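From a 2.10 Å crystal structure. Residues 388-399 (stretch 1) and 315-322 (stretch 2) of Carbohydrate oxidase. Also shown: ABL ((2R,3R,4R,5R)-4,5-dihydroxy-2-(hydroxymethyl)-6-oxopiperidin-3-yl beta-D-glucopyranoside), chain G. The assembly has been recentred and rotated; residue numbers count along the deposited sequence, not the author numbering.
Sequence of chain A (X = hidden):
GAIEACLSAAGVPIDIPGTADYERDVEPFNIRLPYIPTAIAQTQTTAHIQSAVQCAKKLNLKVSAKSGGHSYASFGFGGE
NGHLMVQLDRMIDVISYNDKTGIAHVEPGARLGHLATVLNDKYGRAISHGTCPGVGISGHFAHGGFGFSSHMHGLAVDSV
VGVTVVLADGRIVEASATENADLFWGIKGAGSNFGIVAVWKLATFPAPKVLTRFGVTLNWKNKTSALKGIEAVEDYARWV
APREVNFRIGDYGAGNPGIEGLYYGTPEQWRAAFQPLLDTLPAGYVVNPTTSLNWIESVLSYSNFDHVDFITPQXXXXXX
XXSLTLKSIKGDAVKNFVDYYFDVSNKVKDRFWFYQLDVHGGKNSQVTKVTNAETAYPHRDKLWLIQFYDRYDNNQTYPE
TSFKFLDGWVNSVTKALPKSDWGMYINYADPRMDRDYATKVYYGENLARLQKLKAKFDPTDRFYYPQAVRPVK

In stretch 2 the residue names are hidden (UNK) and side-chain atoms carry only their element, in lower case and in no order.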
# COMPACT_ATOMS: atom_id res chain seq x y z
N PHE A 388 5.86 9.23 -5.38
CA PHE A 388 6.84 9.60 -6.39
C PHE A 388 7.34 8.29 -6.99
O PHE A 388 7.73 7.39 -6.24
CB PHE A 388 8.05 10.29 -5.75
CG PHE A 388 7.76 11.61 -5.08
CD1 PHE A 388 7.73 12.80 -5.83
CD2 PHE A 388 7.57 11.67 -3.72
CE1 PHE A 388 7.48 14.02 -5.21
CE2 PHE A 388 7.33 12.88 -3.08
CZ PHE A 388 7.28 14.07 -3.82
N TYR A 389 7.33 8.18 -8.31
CA TYR A 389 7.60 6.88 -9.01
C TYR A 389 8.45 7.17 -10.25
O TYR A 389 8.12 8.07 -11.01
CB TYR A 389 6.30 6.26 -9.45
CG TYR A 389 6.27 4.75 -9.65
CD1 TYR A 389 5.93 3.90 -8.59
CD2 TYR A 389 6.52 4.16 -10.90
CE1 TYR A 389 5.85 2.53 -8.76
CE2 TYR A 389 6.43 2.77 -11.07
CZ TYR A 389 6.09 1.97 -9.98
OH TYR A 389 6.01 0.60 -10.09
N ASP A 390 9.51 6.39 -10.44
CA ASP A 390 10.54 6.62 -11.44
C ASP A 390 10.84 5.29 -12.15
O ASP A 390 11.54 4.43 -11.63
CB ASP A 390 11.78 7.14 -10.72
CG ASP A 390 12.87 7.61 -11.65
OD1 ASP A 390 12.66 7.56 -12.90
OD2 ASP A 390 13.95 8.00 -11.12
N ARG A 391 10.30 5.13 -13.35
CA ARG A 391 10.33 3.83 -14.01
C ARG A 391 11.07 3.75 -15.37
O ARG A 391 10.70 4.43 -16.33
CB ARG A 391 8.90 3.29 -14.17
CG ARG A 391 8.86 1.97 -14.92
CD ARG A 391 7.50 1.32 -14.93
NE ARG A 391 6.55 1.90 -15.88
CZ ARG A 391 5.24 2.08 -15.63
NH1 ARG A 391 4.70 1.80 -14.41
NH2 ARG A 391 4.45 2.57 -16.58
N TYR A 392 12.06 2.87 -15.44
CA TYR A 392 12.76 2.53 -16.68
C TYR A 392 12.15 1.27 -17.31
O TYR A 392 11.36 0.53 -16.68
CB TYR A 392 14.24 2.31 -16.39
CG TYR A 392 15.01 3.59 -16.18
CD1 TYR A 392 14.93 4.29 -14.96
CD2 TYR A 392 15.83 4.13 -17.20
CE1 TYR A 392 15.64 5.45 -14.75
CE2 TYR A 392 16.54 5.30 -17.01
CZ TYR A 392 16.45 5.96 -15.79
OH TYR A 392 17.16 7.11 -15.59
N ASP A 393 12.49 1.03 -18.58
CA ASP A 393 12.03 -0.17 -19.27
C ASP A 393 12.69 -1.40 -18.64
O ASP A 393 13.77 -1.30 -18.05
CB ASP A 393 12.37 -0.10 -20.76
CG ASP A 393 11.61 0.98 -21.47
OD1 ASP A 393 10.46 1.26 -21.08
OD2 ASP A 393 12.18 1.55 -22.43
N ASN A 394 12.06 -2.55 -18.78
CA ASN A 394 12.59 -3.77 -18.19
C ASN A 394 13.88 -4.27 -18.83
O ASN A 394 14.61 -5.01 -18.20
CB ASN A 394 11.52 -4.87 -18.14
CG ASN A 394 10.39 -4.52 -17.16
OD1 ASN A 394 10.57 -3.67 -16.28
ND2 ASN A 394 9.23 -5.16 -17.34
N ASN A 395 14.15 -3.87 -20.07
CA ASN A 395 15.44 -4.17 -20.70
C ASN A 395 16.52 -3.10 -20.47
O ASN A 395 17.53 -3.08 -21.19
CB ASN A 395 15.28 -4.50 -22.20
CG ASN A 395 14.70 -3.34 -23.02
OD1 ASN A 395 14.76 -2.18 -22.61
ND2 ASN A 395 14.14 -3.66 -24.19
N GLN A 396 16.32 -2.21 -19.49
CA GLN A 396 17.35 -1.23 -19.11
C GLN A 396 17.76 -1.42 -17.66
O GLN A 396 16.97 -1.90 -16.84
CB GLN A 396 16.84 0.21 -19.23
CG GLN A 396 16.40 0.67 -20.60
CD GLN A 396 15.81 2.08 -20.61
OE1 GLN A 396 14.76 2.35 -19.98
NE2 GLN A 396 16.46 2.98 -21.33
N THR A 397 18.97 -1.00 -17.35
CA THR A 397 19.46 -0.94 -15.99
C THR A 397 19.02 0.37 -15.38
O THR A 397 19.18 1.41 -16.01
CB THR A 397 21.01 -1.01 -15.98
OG1 THR A 397 21.40 -2.25 -16.57
CG2 THR A 397 21.58 -0.95 -14.57
N TYR A 398 18.48 0.33 -14.16
CA TYR A 398 18.21 1.57 -13.47
C TYR A 398 19.55 2.22 -13.13
O TYR A 398 20.32 1.63 -12.39
CB TYR A 398 17.40 1.34 -12.18
CG TYR A 398 16.95 2.64 -11.57
CD1 TYR A 398 17.78 3.36 -10.72
CD2 TYR A 398 15.68 3.17 -11.86
CE1 TYR A 398 17.35 4.57 -10.16
CE2 TYR A 398 15.26 4.37 -11.32
CZ TYR A 398 16.09 5.07 -10.48
OH TYR A 398 15.67 6.29 -9.97
N PRO A 399 19.83 3.44 -13.65
CA PRO A 399 21.12 4.08 -13.40
C PRO A 399 21.35 4.52 -11.97
O PRO A 399 20.48 5.10 -11.32
CB PRO A 399 21.11 5.29 -14.36
CG PRO A 399 20.16 4.93 -15.43
CD PRO A 399 19.07 4.17 -14.69
N UNK A 315 2.54 -7.98 -14.64
CA UNK A 315 3.85 -7.79 -15.28
C UNK A 315 4.79 -7.03 -14.36
O UNK A 315 4.36 -6.15 -13.61
c UNK A 315 2.04 -7.36 -16.87
c UNK A 315 1.41 -7.58 -15.51
c UNK A 315 3.52 -6.98 -16.55
N UNK A 316 6.08 -7.33 -14.45
CA UNK A 316 7.07 -6.74 -13.57
C UNK A 316 7.43 -5.39 -14.10
O UNK A 316 7.17 -5.08 -15.27
c UNK A 316 8.35 -7.61 -13.46
c UNK A 316 8.02 -8.99 -12.83
c UNK A 316 9.03 -7.78 -14.84
N UNK A 317 8.04 -4.57 -13.24
CA UNK A 317 8.49 -3.24 -13.61
C UNK A 317 9.87 -3.02 -13.03
O UNK A 317 10.35 -3.81 -12.19
o UNK A 317 5.49 -0.18 -12.69
c UNK A 317 7.51 -2.16 -13.10
o UNK A 317 3.89 -1.49 -13.30
c UNK A 317 6.08 -2.35 -13.63
c UNK A 317 5.09 -1.25 -13.18
N UNK A 318 10.50 -1.93 -13.45
CA UNK A 318 11.90 -1.67 -13.12
C UNK A 318 12.04 -0.21 -12.66
O UNK A 318 12.03 0.71 -13.49
n UNK A 318 14.94 -1.32 -15.20
o UNK A 318 14.74 -1.83 -13.02
c UNK A 318 12.76 -1.96 -14.36
c UNK A 318 14.23 -1.70 -14.13
N UNK A 319 12.16 0.02 -11.35
CA UNK A 319 11.85 1.36 -10.88
C UNK A 319 12.38 1.70 -9.50
O UNK A 319 12.90 0.84 -8.77
c UNK A 319 8.63 0.57 -7.56
c UNK A 319 9.22 -0.59 -10.04
c UNK A 319 10.31 1.55 -10.89
c UNK A 319 9.29 1.30 -8.57
c UNK A 319 8.56 -1.33 -9.04
c UNK A 319 8.27 -0.73 -7.79
c UNK A 319 9.59 0.73 -9.81
N UNK A 320 12.23 2.98 -9.16
CA UNK A 320 12.48 3.49 -7.85
C UNK A 320 11.28 4.35 -7.46
O UNK A 320 10.63 4.96 -8.34
c UNK A 320 14.22 4.00 -5.34
c UNK A 320 14.08 4.87 -6.43
c UNK A 320 14.53 4.47 -4.07
c UNK A 320 13.75 4.34 -7.82
c UNK A 320 14.27 6.22 -6.22
c UNK A 320 14.71 5.83 -3.89
o UNK A 320 15.01 6.35 -2.65
c UNK A 320 14.59 6.71 -4.97
N UNK A 321 10.97 4.38 -6.17
CA UNK A 321 9.80 5.11 -5.69
C UNK A 321 10.10 5.70 -4.30
O UNK A 321 10.96 5.20 -3.54
c UNK A 321 8.58 4.18 -5.64
N UNK A 322 9.37 6.76 -3.95
CA UNK A 322 9.50 7.43 -2.67
C UNK A 322 8.12 7.89 -2.26
O UNK A 322 7.22 7.91 -3.09
n UNK A 322 14.36 8.77 -0.92
c UNK A 322 10.46 8.62 -2.76
c UNK A 322 11.93 8.26 -2.97
c UNK A 322 13.30 9.77 -1.33
c UNK A 322 12.89 9.50 -2.80
C1A ABL G . 0.25 2.78 -6.89
O1A ABL G . 0.20 2.79 -5.63
C2A ABL G . -0.73 3.62 -7.73
O2A ABL G . -1.98 3.65 -7.03
C3A ABL G . -0.93 3.08 -9.17
O3A ABL G . -1.60 4.12 -9.92
C4A ABL G . 0.42 2.82 -9.80
O1 ABL G . 0.29 2.36 -11.17
C5A ABL G . 1.18 1.72 -8.98
N5 ABL G . 1.18 2.04 -7.52
C6A ABL G . 2.66 1.59 -9.39
O6A ABL G . 3.21 0.28 -9.14
C1 ABL G . 0.46 3.31 -12.26
C2 ABL G . 0.91 2.57 -13.55
O2 ABL G . 2.14 1.89 -13.28
C3 ABL G . 1.05 3.59 -14.69
O3 ABL G . 1.44 2.95 -15.91
C4 ABL G . -0.29 4.38 -14.84
O4 ABL G . -0.24 5.33 -15.89
C5 ABL G . -0.63 5.07 -13.52
O5 ABL G . -0.72 4.06 -12.48
C6 ABL G . -1.92 5.91 -13.60
O6 ABL G . -3.03 5.20 -14.05
O HOH W 1 9.39 -1.29 -16.18
O HOH W 2 17.51 -2.13 -12.92

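Position 315 carries three side-chain carbons that close a ring onto its own backbone N, which defines Pro315; it makes no contact with stretch 1. At position 316 one carbon carries two more, a beta-branched side chain without heteroatoms, and a carbon at one branch end lies 3.6 Å from Asn394 ND2. This is Val316, and its backbone O accepts a hydrogen bond from Asn394 ND2 (2.9 Å).

Position 317 has a chain of three carbons, the third bearing two oxygens. One oxygen sits 2.7 Å from Arg391 NH1 and 2.8 Å from Tyr389 OH, as suits a carboxylate facing a guanidinium and a phenol. The residue is Glu317; its OE1 forms a salt bridge with Arg391 NH1 and accepts a hydrogen bond from Tyr389 OH.

At position 318 two carbons end in one oxygen and one nitrogen, a short amide whose nitrogen lies 3.1 Å from Asp393 O and 2.7 Å from Gln396 O. This is Asn318; its ND2 donates to Asp393 O, the carbonyl that also receives Gln396 N in a type I turn. A water donates to Asn318 OD1 and accepts from Tyr398 N.

One carbon followed by a bare six-carbon ring occupies position 319. The ring lies in an offset stack with that of Tyr389, centroids 4.5 Å apart and planes at 15°. Six ring carbons with no heteroatom make it Phe319; Tyr389 OH lies over its face.

Position 320 has the same ring plus one oxygen, and its CB lies 3.5 Å from Tyr398 OH. It is Tyr320, whose backbone pairs with Asp390 in both directions: Tyr320 N to Asp390 O at 2.9 Å, Asp390 N to Tyr320 O at 2.8 Å.

A single carbon at position 321, 4.0 Å from Tyr389 CD1, gives Ala321. At position 322 four carbons in a row end in nitrogen, and the CB is 4.2 Å from Phe388 CB. This is Lys322; its end leads away, and NZ donates to Tyr320 OH (3.0 Å).

The contact rests on an antiparallel strand pair, whose backbone bonds at Phe388–Lys322 and Asp390–Tyr320 set the register. Alternation places Tyr389, Arg391, Phe319 and Ala321 on one face. There, Glu317 holds the two polar ends that also meet the sugar-derived ligand: ABL O6A donates to Tyr389 OH (3.0 Å), and Arg391 NH1 donates to ABL O2 (2.8 Å). On the face of Asp390 and Tyr320, Tyr398 packs against Tyr320 and donates from OH to Asp390 OD2 (2.7 Å). Beyond the strand pairing, the Asn318 amide reaches the turn, tying it to stretch 2.

Stretch 2 (315-322) PVENFYAK
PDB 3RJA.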